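Local coordinates for RagB/SusD domain protein (PDB 5J90) that binds chitin as a SusD homolog of a chitin-utilization locus, probably working at the outer membrane in the uptake of chitin fragments, at residues 38-43 against 127-132; 47-52 against 252-257; 51-56 against 429-434; 73-78 against 83-88; 257-260 against 264-267. All blocks are in the same frame, centred on the assembly; numbering follows the deposited sequence.

Contact 1 of 5, residues 38-43 against 127-132; sequences NNIQVL and MHRMTD
R129 leaves helix 113-134 with CG beside its own backbone N (chi1 -70°) and then bends at chi3 (48°), a course that carries the guanidinium to the backbone of the loop 38-43, between helices 33-37 and 46-54 of the SusD-like fold. I40 turns CG2, the branch anti to its backbone N, to the same arginine. NH2 of R129 reaches the carbonyl O of I40 at 3.0 Å, but at 123° the N-H points well off the oxygen and the bond is weak. Q52 also gives an N-H to this carbonyl. A water bonded in the guanidinium plane accepts from NE of R129 at 2.8 Å and lies near I40 O. Van der Waals contact adds little: CG2 of I40 rests 3.7 Å from NE of R129, the two side chains crossing nearly at right angles, and CG of Q41 touches NH2 of R129 at 3.9 Å. The stronger partner of NH2 is OE1 of Q53. A methionine in place of R129 would probably leave Q53 OE1 without this donor and the water without its N-H. The acceptors met here, carbonyl, amide and water, are uncharged, and their dipoles probably offset the arginine's charge.

Contact 2 of 5, residues 47-52 against 252-257; sequences WVYQLQ and TNPIAT
Apolar packing carries this contact, and Y49 supplies all of its side from helix 46-54. Its CB meets CG of P254 at 3.5 Å, and the root of the ring follows, with CG of Y49 3.6 Å from the same proline atom. The proline is met at its CG corner, the two side chains crossing at about a right angle. Farther along the ring, CE2 of Y49 lies 3.6 Å from CG1 of I255, while CD1 of I255 reaches the phenol end, 3.8 Å from OH of Y49. With CG anti to the backbone N (chi1 177°), the tyrosine stretches away from its helix and lies along two successive residues, both met at a slant. I258, one turn on in helix 255-261, packs on the same tyrosine.

Hydrogen bonding falls outside the interface proper. The hydroxyl of Y49 is paired with D58, so the ring is held at its far end as well as along its length. On the opposing segment, OD1 of N253 accepts from the backbone N of I255 at 2.9 Å, a fairly straight bond (162°) whose donor is tilted out of the carbonyl plane. It secures the bend in which P254 and I255 face the tyrosine, and N253 is itself tied by backbone bonds to S324.

An asparagine that caps the turn leading into a helix, followed by proline, is a familiar helix start; here that start, at the head of helix 255-261, packs against the flank of helix 46-54 in the interior of the SusD-like fold.

Contact 3 of 5, residues 51-56 against 429-434; sequences LQQGLN and FPEGQE
OE2 of E431 is gripped from two directions, by the side-chain amide of Q53 and by the backbone of its own segment. NE2 of Q53 gives it an N-H at 2.8 Å, nearly end-on to the C-O bond, with the oxygen tilted somewhat from the amide plane. This bond is moderately bent, at 145°. The backbone N of Q433 adds the second N-H at 3.1 Å, from above the carboxylate plane. The other oxygen, OE1 of E431, takes the backbone N of E434 at 3.0 Å on its syn side. E431 is therefore the N-cap of helix 432-442, with both carboxylate oxygens turned back on the first turn of the helix; a bend at chi2 folds the chain round to them. Its charge sits at the positive end of the helix dipole, which is likely to stabilise the ionised form.

Q53, near the end of helix 46-54, comes across almost fully extended, its amide plane standing 80° to the carboxylate. NE2 of Q53 has a further acceptor in D58, which also takes the backbone N of G432, while OE1 of Q53 accepts from R129. This fixes the amide's rotation, because each end has partners of the matching kind. CB of Q433 packs 4.0 Å from OE1 of Q53. At the end of helix 46-54, ND2 of N56 returns to the carbonyl O of Q52 at 3.0 Å, straight (166°) but from above the carbonyl plane, and OE1 of Q433 pairs with the hydroxyl of S57.

Contact 4 of 5, residues 73-78 against 83-88; sequences GVNNTT and DNWNGF
Within the loop before helix 83-108 the chain makes a short 3-10 turn at 76-77, and N76 and W85 come closest, with CA atoms 8.6 Å apart. N76 and N86 reach for each other from opposite directions and join their amides in a nearly coplanar pair (planes 13° apart). CG of N76 lies beside its backbone N (chi1 -82°), which points the amide at N86. ND2 of N76 gives OD1 of N86 a bond of 2.9 Å on a lone pair in the carbonyl plane; the return bond, ND2 of N86 to OD1 of N76, is 3.2 Å and slightly tilted. In the same loop, OD1 of N75 accepts the backbone N of T77 at 2.8 Å, forming an Asx turn, and takes the hydroxyl of T77 as well. The amide pair fastens this loop of the SusD-like fold to the first turn of the helix. ND2 of N76 also donates to the carbonyl of L55, and OD1 accepts from the backbone N of L82. A leucine in place of N76 would probably leave the N86 amide and the L55 carbonyl without their mates. Beside the pair, ND2 of N76 lies 3.6 Å from CE3 of W85, at the ring's edge, and CB of N75 meets CH2 of W85 at 3.6 Å.

Contact 5 of 5, residues 257-260 against 264-267; sequences TISS and DIRM
This is a short-range tertiary contact of mixed polar and apolar character, in which the chain leaving helix 255-261 folds back on it before entering the small strand 266-267. The backbone N of D264 gives its hydrogen to the carbonyl O of I258 at 3.0 Å, almost in line with the C=O bond (161° at the hydrogen). Just beyond, the helix face and the returning chain share an apolar patch: CG2 of I258 rests 3.8 Å from CG2 of I265, and CB of S259 lies 3.9 Å from the same I265 methyl. That methyl sits between the backbone N and the carbonyl carbon of I265, with CG1 anti to the N (chi1 -159°); this puts CG2, not CG1, against I258 and S259.

R266 adds the polar part. Its chain, bent at chi2 and chi3, curls back on its own backbone, where NE donates to the carbonyl O of I265 at 2.8 Å, nearly straight but from above the carbonyl plane. The curl delivers NH2 of R266 to OG of S259 at 3.0 Å, a bent bond (132°). The serine hydroxyl is also engaged by the backbone N of I318, and D264 holds T68 and K309 with its carboxylate.

A backbone bond and an arginine-serine bond thus hold the connection, within the SusD-like fold, between helix 255-261 and a short, weakly bonded strand that pairs antiparallel with 64-65.

Overall arrangement
All five contacts are buried, but at different depths. The centre of contact 3 lies about 7 Å, that of contact 1 about 9 Å, that of contact 2 about 15 Å and those of contacts 4 and 5 about 19 Å from the chain's centre. Helix 46-54 is the common element: contacts 2 and 3 use it directly, while contact 1 touches both through Q52 and Q53. The inner two are polar, an arginine and a carboxylate linked through the amide of Q53; contact 2 is apolar. The outer two join neighbours in sequence, 4 by paired amides, 5 by mixed bonds. Contact 5 shares T257 with contact 2; contact 4 meets contact 2 through W47, L51, W85 and F88.

Contact 1 of 5, residues 38-43 against 127-132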
# COMPACT_ATOMS: atom_id res chain seq x y z
N ASN A 38 -9.10 13.82 -29.36
CA ASN A 38 -7.87 13.60 -30.10
C ASN A 38 -6.63 13.40 -29.23
O ASN A 38 -5.54 13.17 -29.75
CB ASN A 38 -7.62 14.75 -31.08
CG ASN A 38 -8.53 14.70 -32.28
OD1 ASN A 38 -8.97 13.63 -32.70
ND2 ASN A 38 -8.84 15.87 -32.83
N ASN A 39 -6.80 13.49 -27.91
CA ASN A 39 -5.64 13.45 -27.02
C ASN A 39 -5.76 12.57 -25.78
O ASN A 39 -4.94 12.68 -24.88
CB ASN A 39 -5.21 14.87 -26.61
CG ASN A 39 -4.65 15.66 -27.79
OD1 ASN A 39 -3.48 15.53 -28.15
ND2 ASN A 39 -5.50 16.48 -28.40
N ILE A 40 -6.76 11.71 -25.74
CA ILE A 40 -6.77 10.65 -24.72
C ILE A 40 -5.57 9.75 -25.03
O ILE A 40 -4.69 9.56 -24.19
CB ILE A 40 -8.09 9.87 -24.72
CG1 ILE A 40 -9.23 10.81 -24.32
CG2 ILE A 40 -8.01 8.65 -23.78
CD1 ILE A 40 -10.59 10.32 -24.75
N GLN A 41 -5.55 9.21 -26.25
CA GLN A 41 -4.30 8.83 -26.88
C GLN A 41 -3.99 9.90 -27.91
O GLN A 41 -4.84 10.22 -28.75
CB GLN A 41 -4.41 7.47 -27.57
CG GLN A 41 -4.57 6.34 -26.58
CD GLN A 41 -4.46 4.98 -27.24
OE1 GLN A 41 -4.75 4.83 -28.43
NE2 GLN A 41 -4.03 3.99 -26.48
N VAL A 42 -2.80 10.49 -27.84
CA VAL A 42 -2.47 11.56 -28.78
C VAL A 42 -2.38 11.01 -30.20
O VAL A 42 -1.52 10.18 -30.50
CB VAL A 42 -1.17 12.27 -28.39
CG1 VAL A 42 -0.77 13.27 -29.47
CG2 VAL A 42 -1.35 12.97 -27.04
N LEU A 43 -3.29 11.45 -31.06
CA LEU A 43 -3.37 10.88 -32.39
C LEU A 43 -2.32 11.44 -33.33
O LEU A 43 -1.86 10.75 -34.24
CB LEU A 43 -4.78 11.06 -32.96
CG LEU A 43 -5.88 10.35 -32.18
CD1 LEU A 43 -7.21 10.48 -32.92
CD2 LEU A 43 -5.54 8.89 -31.93
N MET A 127 -8.61 11.28 -17.68
CA MET A 127 -7.86 11.54 -16.45
C MET A 127 -7.66 10.33 -15.53
O MET A 127 -6.70 10.33 -14.75
CB MET A 127 -8.43 12.75 -15.70
CG MET A 127 -8.43 14.05 -16.54
SD MET A 127 -6.81 14.52 -17.22
CE MET A 127 -5.92 14.92 -15.71
N HIS A 128 -8.50 9.30 -15.62
CA HIS A 128 -8.21 8.10 -14.83
C HIS A 128 -6.87 7.50 -15.26
O HIS A 128 -6.11 6.98 -14.45
CB HIS A 128 -9.35 7.06 -14.83
CG HIS A 128 -9.34 6.13 -16.02
ND1 HIS A 128 -9.89 6.48 -17.24
CD2 HIS A 128 -8.83 4.88 -16.18
CE1 HIS A 128 -9.73 5.48 -18.09
NE2 HIS A 128 -9.10 4.50 -17.47
N ARG A 129 -6.56 7.61 -16.56
CA ARG A 129 -5.27 7.16 -17.06
C ARG A 129 -4.13 7.93 -16.40
O ARG A 129 -3.10 7.36 -16.01
CB ARG A 129 -5.22 7.31 -18.59
CG ARG A 129 -6.12 6.32 -19.32
CD ARG A 129 -6.51 6.80 -20.74
NE ARG A 129 -5.36 7.28 -21.53
CZ ARG A 129 -4.55 6.51 -22.24
NH1 ARG A 129 -4.71 5.19 -22.29
NH2 ARG A 129 -3.54 7.05 -22.93
N MET A 130 -4.31 9.24 -16.27
CA MET A 130 -3.32 10.09 -15.63
C MET A 130 -3.04 9.68 -14.19
O MET A 130 -1.88 9.48 -13.81
CB MET A 130 -3.77 11.55 -15.69
CG MET A 130 -2.68 12.56 -15.32
SD MET A 130 -1.40 12.77 -16.61
CE MET A 130 -2.36 13.58 -17.90
N THR A 131 -4.08 9.53 -13.38
CA THR A 131 -3.83 9.12 -12.00
C THR A 131 -3.32 7.68 -11.90
O THR A 131 -2.49 7.37 -11.05
CB THR A 131 -5.03 9.37 -11.06
OG1 THR A 131 -4.70 8.92 -9.74
CG2 THR A 131 -6.26 8.61 -11.51
N ASP A 132 -3.77 6.82 -12.80
CA ASP A 132 -3.26 5.46 -12.81
C ASP A 132 -1.77 5.39 -13.14
O ASP A 132 -1.10 4.42 -12.80
CB ASP A 132 -4.06 4.58 -13.77
CG ASP A 132 -5.44 4.27 -13.25
OD1 ASP A 132 -5.75 4.55 -12.07
OD2 ASP A 132 -6.23 3.72 -14.04
O HOH W 1 -5.12 10.02 -20.89

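Contact 2 of 5, residues 47-52 against 252-257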
# COMPACT_ATOMS: atom_id res chain seq x y z
N TRP A 47 5.04 10.97 -33.23
CA TRP A 47 6.15 10.95 -32.30
C TRP A 47 5.71 11.30 -30.88
O TRP A 47 6.33 10.86 -29.92
CB TRP A 47 7.32 11.85 -32.77
CG TRP A 47 7.05 13.33 -32.82
CD1 TRP A 47 6.66 14.07 -33.90
CD2 TRP A 47 7.20 14.26 -31.74
NE1 TRP A 47 6.53 15.39 -33.55
CE2 TRP A 47 6.86 15.54 -32.23
CE3 TRP A 47 7.58 14.13 -30.40
CZ2 TRP A 47 6.89 16.68 -31.43
CZ3 TRP A 47 7.60 15.27 -29.60
CH2 TRP A 47 7.27 16.53 -30.12
N VAL A 48 4.64 12.07 -30.75
CA VAL A 48 4.10 12.36 -29.43
C VAL A 48 3.42 11.12 -28.83
O VAL A 48 3.64 10.82 -27.66
CB VAL A 48 3.16 13.59 -29.40
CG1 VAL A 48 2.54 13.74 -28.01
CG2 VAL A 48 3.94 14.86 -29.77
N TYR A 49 2.62 10.40 -29.62
CA TYR A 49 2.05 9.14 -29.10
C TYR A 49 3.16 8.20 -28.62
O TYR A 49 3.04 7.55 -27.58
CB TYR A 49 1.15 8.42 -30.13
CG TYR A 49 0.70 7.10 -29.53
CD1 TYR A 49 -0.41 7.05 -28.70
CD2 TYR A 49 1.43 5.94 -29.70
CE1 TYR A 49 -0.80 5.87 -28.09
CE2 TYR A 49 1.06 4.75 -29.09
CZ TYR A 49 -0.07 4.73 -28.29
OH TYR A 49 -0.43 3.54 -27.67
N GLN A 50 4.24 8.11 -29.39
CA GLN A 50 5.33 7.23 -29.04
C GLN A 50 5.83 7.52 -27.62
O GLN A 50 6.17 6.60 -26.89
CB GLN A 50 6.47 7.37 -30.06
CG GLN A 50 7.56 6.33 -29.89
CD GLN A 50 8.67 6.49 -30.91
OE1 GLN A 50 9.00 7.60 -31.32
NE2 GLN A 50 9.25 5.37 -31.32
N LEU A 51 5.86 8.80 -27.24
CA LEU A 51 6.33 9.19 -25.90
C LEU A 51 5.22 9.14 -24.85
O LEU A 51 5.46 8.82 -23.68
CB LEU A 51 6.97 10.58 -25.94
CG LEU A 51 8.20 10.68 -26.85
CD1 LEU A 51 8.63 12.14 -26.96
CD2 LEU A 51 9.32 9.83 -26.31
N GLN A 52 3.99 9.45 -25.25
CA GLN A 52 2.87 9.46 -24.33
C GLN A 52 2.52 8.06 -23.84
O GLN A 52 2.19 7.88 -22.67
CB GLN A 52 1.64 10.07 -25.00
CG GLN A 52 0.48 10.24 -24.02
CD GLN A 52 -0.88 10.10 -24.68
OE1 GLN A 52 -1.00 9.60 -25.80
NE2 GLN A 52 -1.91 10.55 -23.97
N THR A 252 -4.90 8.12 -38.95
CA THR A 252 -4.70 6.70 -38.71
C THR A 252 -4.09 6.53 -37.31
O THR A 252 -3.33 7.40 -36.86
CB THR A 252 -3.77 6.12 -39.79
OG1 THR A 252 -4.41 6.24 -41.07
CG2 THR A 252 -3.45 4.66 -39.54
N ASN A 253 -4.42 5.44 -36.62
CA ASN A 253 -3.76 5.10 -35.35
C ASN A 253 -2.24 5.31 -35.49
O ASN A 253 -1.63 4.77 -36.41
CB ASN A 253 -4.07 3.64 -35.00
CG ASN A 253 -3.57 3.25 -33.62
OD1 ASN A 253 -2.48 3.64 -33.20
ND2 ASN A 253 -4.38 2.47 -32.90
N PRO A 254 -1.64 6.12 -34.60
CA PRO A 254 -0.22 6.47 -34.79
C PRO A 254 0.72 5.27 -34.70
O PRO A 254 1.86 5.33 -35.20
CB PRO A 254 0.06 7.46 -33.65
CG PRO A 254 -1.03 7.24 -32.66
CD PRO A 254 -2.24 6.83 -33.46
N ILE A 255 0.26 4.17 -34.10
CA ILE A 255 1.08 2.97 -34.03
C ILE A 255 1.42 2.43 -35.42
O ILE A 255 2.47 1.82 -35.61
CB ILE A 255 0.42 1.89 -33.14
CG1 ILE A 255 0.25 2.41 -31.71
CG2 ILE A 255 1.25 0.62 -33.13
CD1 ILE A 255 -0.62 1.53 -30.84
N ALA A 256 0.53 2.64 -36.39
CA ALA A 256 0.80 2.17 -37.75
C ALA A 256 2.10 2.75 -38.29
O ALA A 256 2.90 2.04 -38.92
CB ALA A 256 -0.37 2.51 -38.67
N THR A 257 2.33 4.03 -38.03
CA THR A 257 3.56 4.71 -38.45
C THR A 257 4.76 4.26 -37.62
O THR A 257 5.81 3.91 -38.17
CB THR A 257 3.40 6.23 -38.34
OG1 THR A 257 2.39 6.67 -39.25
CG2 THR A 257 4.71 6.95 -38.65

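Contact 3 of 5, residues 51-56 against 429-434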
# COMPACT_ATOMS: atom_id res chain seq x y z
N LEU A 51 5.86 8.80 -27.24
CA LEU A 51 6.33 9.19 -25.90
C LEU A 51 5.22 9.14 -24.85
O LEU A 51 5.46 8.82 -23.68
CB LEU A 51 6.97 10.58 -25.94
CG LEU A 51 8.20 10.68 -26.85
CD1 LEU A 51 8.63 12.14 -26.96
CD2 LEU A 51 9.32 9.83 -26.31
N GLN A 52 3.99 9.45 -25.25
CA GLN A 52 2.87 9.46 -24.33
C GLN A 52 2.52 8.06 -23.84
O GLN A 52 2.19 7.88 -22.67
CB GLN A 52 1.64 10.07 -25.00
CG GLN A 52 0.48 10.24 -24.02
CD GLN A 52 -0.88 10.10 -24.68
OE1 GLN A 52 -1.00 9.60 -25.80
NE2 GLN A 52 -1.91 10.55 -23.97
N GLN A 53 2.57 7.08 -24.74
CA GLN A 53 2.18 5.72 -24.37
C GLN A 53 3.06 4.64 -25.00
O GLN A 53 3.28 3.58 -24.40
CB GLN A 53 0.70 5.49 -24.69
CG GLN A 53 0.22 4.13 -24.21
CD GLN A 53 -1.30 3.93 -24.29
OE1 GLN A 53 -2.10 4.85 -24.09
NE2 GLN A 53 -1.69 2.70 -24.58
N GLY A 54 3.58 4.89 -26.20
CA GLY A 54 4.29 3.87 -26.94
C GLY A 54 5.53 3.30 -26.28
O GLY A 54 5.87 2.13 -26.48
N LEU A 55 6.20 4.13 -25.50
CA LEU A 55 7.45 3.74 -24.85
C LEU A 55 7.30 3.59 -23.33
O LEU A 55 8.28 3.54 -22.58
CB LEU A 55 8.57 4.73 -25.20
CG LEU A 55 9.03 4.66 -26.66
CD1 LEU A 55 9.93 5.82 -27.02
CD2 LEU A 55 9.75 3.34 -26.89
N ASN A 56 6.05 3.49 -22.88
CA ASN A 56 5.79 3.15 -21.48
C ASN A 56 4.82 1.97 -21.38
O ASN A 56 5.23 0.83 -21.58
CB ASN A 56 5.44 4.38 -20.60
CG ASN A 56 4.30 5.23 -21.15
OD1 ASN A 56 3.13 4.91 -20.97
ND2 ASN A 56 4.64 6.37 -21.76
N PHE A 429 -5.79 -5.66 -26.68
CA PHE A 429 -4.70 -5.22 -27.56
C PHE A 429 -5.27 -4.27 -28.61
O PHE A 429 -6.36 -4.52 -29.13
CB PHE A 429 -4.07 -6.45 -28.23
CG PHE A 429 -2.92 -6.11 -29.14
CD1 PHE A 429 -3.13 -5.96 -30.51
CD2 PHE A 429 -1.64 -5.94 -28.63
CE1 PHE A 429 -2.08 -5.64 -31.35
CE2 PHE A 429 -0.59 -5.62 -29.47
CZ PHE A 429 -0.81 -5.46 -30.84
N PRO A 430 -4.55 -3.18 -28.94
CA PRO A 430 -3.20 -2.76 -28.53
C PRO A 430 -3.18 -1.69 -27.43
O PRO A 430 -2.19 -0.96 -27.31
CB PRO A 430 -2.66 -2.15 -29.82
CG PRO A 430 -3.85 -1.44 -30.38
CD PRO A 430 -5.06 -2.31 -30.01
N GLU A 431 -4.24 -1.60 -26.63
CA GLU A 431 -4.34 -0.52 -25.63
C GLU A 431 -3.59 -0.85 -24.33
O GLU A 431 -4.15 -1.36 -23.35
CB GLU A 431 -5.82 -0.19 -25.37
CG GLU A 431 -6.07 1.24 -24.92
CD GLU A 431 -5.36 1.58 -23.62
OE1 GLU A 431 -5.91 1.28 -22.54
OE2 GLU A 431 -4.24 2.13 -23.68
N GLY A 432 -2.30 -0.54 -24.32
CA GLY A 432 -1.42 -0.99 -23.26
C GLY A 432 -1.66 -0.41 -21.88
O GLY A 432 -1.31 -1.04 -20.90
N GLN A 433 -2.26 0.78 -21.79
CA GLN A 433 -2.44 1.42 -20.49
C GLN A 433 -3.36 0.62 -19.57
O GLN A 433 -3.00 0.35 -18.42
CB GLN A 433 -2.93 2.86 -20.68
CG GLN A 433 -3.22 3.61 -19.37
CD GLN A 433 -1.97 3.89 -18.54
OE1 GLN A 433 -0.84 3.92 -19.04
NE2 GLN A 433 -2.19 4.11 -17.24
N GLU A 434 -4.51 0.20 -20.06
CA GLU A 434 -5.41 -0.59 -19.23
C GLU A 434 -4.77 -1.93 -18.86
O GLU A 434 -4.90 -2.39 -17.74
CB GLU A 434 -6.75 -0.79 -19.93
CG GLU A 434 -7.79 -1.51 -19.07
CD GLU A 434 -8.05 -0.83 -17.74
OE1 GLU A 434 -7.81 0.38 -17.59
OE2 GLU A 434 -8.52 -1.53 -16.81

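Contact 4 of 5, residues 73-78 against 83-88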
# COMPACT_ATOMS: atom_id res chain seq x y z
N GLY A 73 20.37 2.01 -24.63
CA GLY A 73 19.65 0.91 -24.00
C GLY A 73 19.29 1.14 -22.54
O GLY A 73 18.83 0.22 -21.85
N VAL A 74 19.51 2.36 -22.07
CA VAL A 74 19.19 2.75 -20.71
C VAL A 74 17.97 3.66 -20.79
O VAL A 74 18.07 4.85 -21.06
CB VAL A 74 20.39 3.47 -20.05
CG1 VAL A 74 20.06 3.95 -18.64
CG2 VAL A 74 21.61 2.55 -20.04
N ASN A 75 16.79 3.08 -20.58
CA ASN A 75 15.57 3.81 -20.89
C ASN A 75 14.38 3.16 -20.19
O ASN A 75 14.57 2.27 -19.36
CB ASN A 75 15.38 3.88 -22.42
CG ASN A 75 15.28 2.51 -23.08
OD1 ASN A 75 14.49 1.67 -22.66
ND2 ASN A 75 16.09 2.28 -24.11
N ASN A 76 13.16 3.60 -20.52
CA ASN A 76 11.97 3.08 -19.83
C ASN A 76 11.90 1.55 -19.88
O ASN A 76 11.41 0.93 -18.94
CB ASN A 76 10.69 3.62 -20.48
CG ASN A 76 10.30 5.02 -20.02
OD1 ASN A 76 10.94 5.63 -19.16
ND2 ASN A 76 9.23 5.53 -20.61
N THR A 77 12.36 0.95 -20.98
CA THR A 77 12.23 -0.50 -21.15
C THR A 77 13.18 -1.29 -20.24
O THR A 77 12.96 -2.47 -19.99
CB THR A 77 12.41 -0.98 -22.61
OG1 THR A 77 13.80 -0.99 -22.96
CG2 THR A 77 11.65 -0.07 -23.57
N THR A 78 14.24 -0.63 -19.78
CA THR A 78 15.17 -1.24 -18.82
C THR A 78 15.07 -0.56 -17.46
O THR A 78 15.98 -0.64 -16.63
CB THR A 78 16.61 -1.23 -19.37
OG1 THR A 78 16.95 0.09 -19.80
CG2 THR A 78 16.73 -2.18 -20.57
N ASP A 83 12.82 11.18 -17.86
CA ASP A 83 11.95 12.33 -17.64
C ASP A 83 11.65 13.08 -18.93
O ASP A 83 10.57 13.66 -19.08
CB ASP A 83 12.57 13.31 -16.63
CG ASP A 83 12.60 12.76 -15.21
OD1 ASP A 83 12.24 11.58 -14.98
OD2 ASP A 83 13.01 13.52 -14.31
N ASN A 84 12.60 13.06 -19.86
CA ASN A 84 12.42 13.74 -21.14
C ASN A 84 11.38 13.04 -22.03
O ASN A 84 10.78 13.66 -22.90
CB ASN A 84 13.75 13.90 -21.88
CG ASN A 84 14.55 12.61 -21.97
OD1 ASN A 84 14.81 11.97 -20.95
ND2 ASN A 84 14.95 12.24 -23.18
N TRP A 85 11.15 11.75 -21.77
CA TRP A 85 10.08 11.02 -22.46
C TRP A 85 8.74 11.19 -21.74
O TRP A 85 7.72 11.52 -22.35
CB TRP A 85 10.39 9.53 -22.51
CG TRP A 85 11.51 9.13 -23.43
CD1 TRP A 85 12.36 9.95 -24.13
CD2 TRP A 85 11.90 7.79 -23.74
NE1 TRP A 85 13.24 9.18 -24.87
CE2 TRP A 85 12.98 7.85 -24.64
CE3 TRP A 85 11.43 6.53 -23.34
CZ2 TRP A 85 13.60 6.71 -25.15
CZ3 TRP A 85 12.04 5.40 -23.85
CH2 TRP A 85 13.12 5.50 -24.75
N ASN A 86 8.76 10.97 -20.43
CA ASN A 86 7.53 10.78 -19.68
C ASN A 86 6.77 12.06 -19.38
O ASN A 86 5.57 12.04 -19.10
CB ASN A 86 7.81 9.97 -18.41
CG ASN A 86 8.37 8.59 -18.73
OD1 ASN A 86 7.98 7.98 -19.73
ND2 ASN A 86 9.28 8.11 -17.90
N GLY A 87 7.46 13.20 -19.45
CA GLY A 87 6.80 14.48 -19.29
C GLY A 87 5.68 14.71 -20.30
O GLY A 87 4.72 15.40 -20.01
N PHE A 88 5.81 14.11 -21.48
CA PHE A 88 4.79 14.26 -22.52
C PHE A 88 3.41 13.78 -22.07
O PHE A 88 2.39 14.34 -22.48
CB PHE A 88 5.20 13.52 -23.79
CG PHE A 88 6.19 14.28 -24.63
CD1 PHE A 88 7.55 14.21 -24.38
CD2 PHE A 88 5.74 15.08 -25.68
CE1 PHE A 88 8.45 14.94 -25.16
CE2 PHE A 88 6.64 15.80 -26.46
CZ PHE A 88 8.00 15.72 -26.20

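Contact 5 of 5, residues 257-260 against 264-267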
# COMPACT_ATOMS: atom_id res chain seq x y z
N THR A 257 2.33 4.03 -38.03
CA THR A 257 3.56 4.71 -38.45
C THR A 257 4.76 4.26 -37.62
O THR A 257 5.81 3.91 -38.17
CB THR A 257 3.40 6.23 -38.34
OG1 THR A 257 2.39 6.67 -39.25
CG2 THR A 257 4.71 6.95 -38.65
N ILE A 258 4.62 4.28 -36.30
CA ILE A 258 5.69 3.87 -35.40
C ILE A 258 6.19 2.47 -35.74
O ILE A 258 7.40 2.20 -35.74
CB ILE A 258 5.23 3.94 -33.93
CG1 ILE A 258 4.84 5.38 -33.60
CG2 ILE A 258 6.33 3.45 -33.01
CD1 ILE A 258 4.06 5.50 -32.29
N SER A 259 5.25 1.58 -36.07
CA SER A 259 5.60 0.22 -36.47
C SER A 259 6.07 0.12 -37.93
O SER A 259 7.25 -0.13 -38.18
CB SER A 259 4.42 -0.73 -36.22
OG SER A 259 4.77 -2.05 -36.58
N SER A 260 5.16 0.31 -38.87
CA SER A 260 5.45 0.04 -40.28
C SER A 260 6.48 0.98 -40.90
O SER A 260 7.29 0.54 -41.72
CB SER A 260 4.16 0.06 -41.11
OG SER A 260 3.32 -1.02 -40.75
N ASP A 264 10.07 1.04 -35.05
CA ASP A 264 10.46 1.34 -33.67
C ASP A 264 9.67 0.54 -32.64
O ASP A 264 9.94 0.62 -31.44
CB ASP A 264 10.30 2.82 -33.38
CG ASP A 264 11.57 3.62 -33.62
OD1 ASP A 264 12.65 3.01 -33.82
OD2 ASP A 264 11.47 4.86 -33.60
N ILE A 265 8.68 -0.22 -33.10
CA ILE A 265 7.92 -1.08 -32.20
C ILE A 265 7.53 -2.35 -32.95
O ILE A 265 7.25 -2.32 -34.16
CB ILE A 265 6.69 -0.35 -31.57
CG1 ILE A 265 6.21 -1.05 -30.28
CG2 ILE A 265 5.54 -0.20 -32.56
CD1 ILE A 265 7.15 -0.85 -29.11
N ARG A 266 7.53 -3.47 -32.22
CA ARG A 266 7.28 -4.79 -32.79
C ARG A 266 6.37 -5.60 -31.86
O ARG A 266 6.13 -5.21 -30.71
CB ARG A 266 8.59 -5.57 -32.96
CG ARG A 266 9.68 -4.90 -33.81
CD ARG A 266 9.49 -5.11 -35.31
NE ARG A 266 8.54 -4.16 -35.87
CZ ARG A 266 8.27 -4.02 -37.17
NH1 ARG A 266 8.90 -4.77 -38.07
NH2 ARG A 266 7.38 -3.13 -37.56
N MET A 267 5.87 -6.73 -32.36
CA MET A 267 5.27 -7.75 -31.51
C MET A 267 6.19 -8.06 -30.33
O MET A 267 7.41 -8.08 -30.48
CB MET A 267 5.06 -9.01 -32.34
CG MET A 267 4.37 -10.15 -31.62
SD MET A 267 4.36 -11.61 -32.69
CE MET A 267 3.13 -12.62 -31.87